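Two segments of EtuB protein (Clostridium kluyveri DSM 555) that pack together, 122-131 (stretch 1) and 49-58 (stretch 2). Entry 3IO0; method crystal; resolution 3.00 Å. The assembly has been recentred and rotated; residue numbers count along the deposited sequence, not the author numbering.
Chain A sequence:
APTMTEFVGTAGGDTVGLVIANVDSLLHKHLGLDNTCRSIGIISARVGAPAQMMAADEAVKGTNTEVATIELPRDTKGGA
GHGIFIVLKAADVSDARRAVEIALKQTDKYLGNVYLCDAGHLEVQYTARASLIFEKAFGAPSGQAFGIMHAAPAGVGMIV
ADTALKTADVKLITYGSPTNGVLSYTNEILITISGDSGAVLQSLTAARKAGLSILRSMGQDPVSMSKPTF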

# COMPACT_ATOMS: atom_id res chain seq x y z
N LEU A 122 17.69 -5.23 1.63
CA LEU A 122 17.92 -6.18 2.70
C LEU A 122 18.13 -5.39 3.99
O LEU A 122 18.74 -4.32 3.96
CB LEU A 122 19.16 -7.02 2.40
CG LEU A 122 19.59 -8.00 3.50
CD1 LEU A 122 18.71 -9.23 3.50
CD2 LEU A 122 21.03 -8.41 3.32
N GLU A 123 17.61 -5.89 5.10
CA GLU A 123 17.80 -5.22 6.38
C GLU A 123 17.86 -6.23 7.50
O GLU A 123 16.97 -7.09 7.64
CB GLU A 123 16.71 -4.19 6.67
CG GLU A 123 16.87 -3.47 8.02
CD GLU A 123 15.87 -2.35 8.24
OE1 GLU A 123 14.82 -2.33 7.55
OE2 GLU A 123 16.11 -1.47 9.10
N VAL A 124 18.91 -6.12 8.29
CA VAL A 124 19.11 -6.99 9.42
C VAL A 124 19.48 -6.12 10.61
O VAL A 124 20.47 -5.39 10.56
CB VAL A 124 20.20 -8.04 9.13
CG1 VAL A 124 20.21 -9.09 10.20
CG2 VAL A 124 19.95 -8.71 7.79
N GLN A 125 18.67 -6.17 11.67
CA GLN A 125 18.89 -5.37 12.86
C GLN A 125 19.10 -6.25 14.07
O GLN A 125 18.60 -7.38 14.12
CB GLN A 125 17.70 -4.44 13.13
CG GLN A 125 17.47 -3.34 12.09
CD GLN A 125 18.56 -2.28 12.05
OE1 GLN A 125 19.50 -2.29 12.87
NE2 GLN A 125 18.45 -1.36 11.10
N TYR A 126 19.84 -5.73 15.05
CA TYR A 126 20.14 -6.46 16.28
C TYR A 126 20.03 -5.55 17.50
O TYR A 126 20.36 -4.37 17.42
CB TYR A 126 21.54 -7.07 16.21
CG TYR A 126 22.03 -7.63 17.53
CD1 TYR A 126 21.52 -8.82 18.03
CD2 TYR A 126 23.01 -6.97 18.29
CE1 TYR A 126 21.95 -9.34 19.25
CE2 TYR A 126 23.44 -7.48 19.50
CZ TYR A 126 22.90 -8.66 19.97
OH TYR A 126 23.32 -9.20 21.17
N THR A 127 19.57 -6.11 18.61
CA THR A 127 19.63 -5.46 19.92
C THR A 127 19.96 -6.53 20.96
O THR A 127 19.60 -7.70 20.78
CB THR A 127 18.30 -4.76 20.28
OG1 THR A 127 18.28 -4.42 21.67
CG2 THR A 127 17.12 -5.65 19.98
N ALA A 128 20.65 -6.13 22.03
CA ALA A 128 21.01 -7.06 23.10
C ALA A 128 19.99 -7.09 24.25
O ALA A 128 19.90 -8.08 24.97
CB ALA A 128 22.40 -6.77 23.60
N ARG A 129 19.25 -6.00 24.44
CA ARG A 129 18.09 -5.97 25.34
C ARG A 129 16.97 -5.37 24.55
O ARG A 129 16.95 -4.15 24.33
CB ARG A 129 18.28 -5.08 26.59
CG ARG A 129 19.38 -5.47 27.56
CD ARG A 129 18.87 -5.70 28.99
NE ARG A 129 17.96 -4.67 29.52
CZ ARG A 129 17.32 -4.79 30.69
NH1 ARG A 129 17.48 -5.88 31.43
NH2 ARG A 129 16.50 -3.84 31.12
N ALA A 130 16.03 -6.19 24.10
CA ALA A 130 14.84 -5.63 23.51
C ALA A 130 14.04 -5.03 24.66
O ALA A 130 13.94 -5.64 25.72
CB ALA A 130 14.06 -6.69 22.80
N SER A 131 13.51 -3.82 24.47
CA SER A 131 12.53 -3.32 25.43
C SER A 131 11.22 -2.83 24.79
O SER A 131 10.81 -3.33 23.74
CB SER A 131 13.16 -2.33 26.45
OG SER A 131 12.96 -0.98 26.10
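Stretch 2 49-58: APAQMMAADE

Stretch 2 lies on stretch 1 as a helix on a strand. Residues 50-58 are helical, with Ala49 at the N-cap position, and they run almost parallel to the strand 122-127: the N-to-C directions differ by 13°, and the axes approach to 9.0 Å. The CA of Gln125 is 6.9 Å from the CA of Pro50, the CA of Thr127 is 7.4 Å from the CA of Met54, and the CA of Ser131 is 6.1 Å from the CA of Asp57.

In a strand, side chains alternate between the two faces, and here Glu123, Gln125 and Thr127 point toward the helix while Val124 and Tyr126 point away. The helix answers with Pro50, Met54 and Asp57, residues spaced three or four apart and therefore on one side of the helix.

Leu122 is out of reach, so the contact opens at Glu123, whose extended side chain (chi1 and chi2 both t) reaches the first turn. OE1 of Glu123 lies 3.4 Å from CD of Pro50, and OE2 of Glu123 is 3.2 Å from N of Ala51. An acidic group suits a helix start, where backbone NH groups lack partners within the helix; proline suits it too, since the first turn does not require its missing NH.

Gln125 folds back, with chi1 and chi2 both m, and CG of Gln125 packs 3.8 Å from CB of Pro50. NE2 of Gln125 donates a hydrogen bond to OE2 of Glu123 (3.1 Å), tying the two polar side chains together, and also passes 3.6 Å from CB of Ala51, a small residue that allows close approach. Gln125 OE1 lies 3.6 Å from CG of Met54.

The CA-to-CB bond of Tyr126 points away from the helix, and its closest contact is through the backbone: O of Tyr126 is 3.1 Å from CE of Met54. CE of Met54 also lies 3.3 Å from CB of Thr127, a compact, beta-branched residue well suited to a strand. Methionine, long and flexible, can bend to fit here, and Met54 has the largest covered area of any residue.

Past Thr127 the strand gives way to loop. Ala128 makes no contact, and the side-chain end of Arg129 leads away, though the backbone O of Arg129 lies 3.6 Å from OD2 of Asp57. CA of Ala130 is also 3.6 Å from OD2 of Asp57.

At Ser131 the loop is fastened to the helix. N of Ser131 donates a nearly straight hydrogen bond to OD2 of Asp57 (2.8 Å, 168°), and OG of Ser131 adds a weak one to OD1 of Asp57 (3.3 Å).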

# COMPACT_ATOMS: atom_id res chain seq x y z
N ALA A 49 11.72 1.13 8.94
CA ALA A 49 10.97 0.99 10.19
C ALA A 49 11.78 0.31 11.29
O ALA A 49 11.83 0.83 12.41
CB ALA A 49 9.64 0.27 9.96
N PRO A 50 12.41 -0.86 10.99
CA PRO A 50 13.25 -1.48 12.04
C PRO A 50 14.38 -0.57 12.52
O PRO A 50 14.64 -0.51 13.72
CB PRO A 50 13.78 -2.75 11.36
CG PRO A 50 12.80 -3.04 10.28
CD PRO A 50 12.38 -1.70 9.77
N ALA A 51 15.02 0.16 11.61
CA ALA A 51 16.09 1.08 11.99
C ALA A 51 15.62 2.11 13.02
O ALA A 51 16.26 2.29 14.06
CB ALA A 51 16.65 1.77 10.76
N GLN A 52 14.50 2.77 12.72
CA GLN A 52 13.96 3.78 13.61
C GLN A 52 13.50 3.14 14.90
O GLN A 52 13.68 3.70 15.98
CB GLN A 52 12.81 4.55 12.95
CG GLN A 52 13.24 5.57 11.90
CD GLN A 52 13.37 4.98 10.50
OE1 GLN A 52 13.42 3.76 10.32
NE2 GLN A 52 13.42 5.84 9.50
N MET A 53 12.90 1.95 14.79
CA MET A 53 12.47 1.19 15.96
C MET A 53 13.68 0.92 16.86
O MET A 53 13.59 1.12 18.07
CB MET A 53 11.76 -0.11 15.57
CG MET A 53 10.45 0.10 14.81
SD MET A 53 9.34 -1.34 14.78
CE MET A 53 10.00 -2.24 13.39
N MET A 54 14.80 0.49 16.27
CA MET A 54 16.03 0.27 17.03
C MET A 54 16.39 1.52 17.82
O MET A 54 16.59 1.46 19.04
CB MET A 54 17.20 -0.14 16.13
CG MET A 54 17.22 -1.59 15.63
SD MET A 54 17.11 -2.90 16.88
CE MET A 54 18.24 -2.22 18.12
N ALA A 55 16.46 2.65 17.11
CA ALA A 55 16.78 3.95 17.72
C ALA A 55 15.78 4.34 18.82
O ALA A 55 16.17 4.83 19.86
CB ALA A 55 16.87 5.03 16.67
N ALA A 56 14.49 4.09 18.60
CA ALA A 56 13.49 4.42 19.60
C ALA A 56 13.54 3.48 20.81
O ALA A 56 13.23 3.89 21.94
CB ALA A 56 12.11 4.43 18.98
N ASP A 57 13.94 2.23 20.59
CA ASP A 57 14.04 1.28 21.70
C ASP A 57 15.20 1.71 22.61
O ASP A 57 15.08 1.67 23.84
CB ASP A 57 14.20 -0.15 21.20
CG ASP A 57 13.78 -1.20 22.24
OD1 ASP A 57 12.66 -1.09 22.82
OD2 ASP A 57 14.56 -2.16 22.47
N GLU A 58 16.30 2.14 22.00
CA GLU A 58 17.42 2.73 22.73
C GLU A 58 16.92 3.92 23.58
O GLU A 58 17.32 4.10 24.73
CB GLU A 58 18.51 3.17 21.75
CG GLU A 58 19.95 2.92 22.24
CD GLU A 58 21.03 3.35 21.20
OE1 GLU A 58 21.89 4.19 21.54
OE2 GLU A 58 21.02 2.85 20.05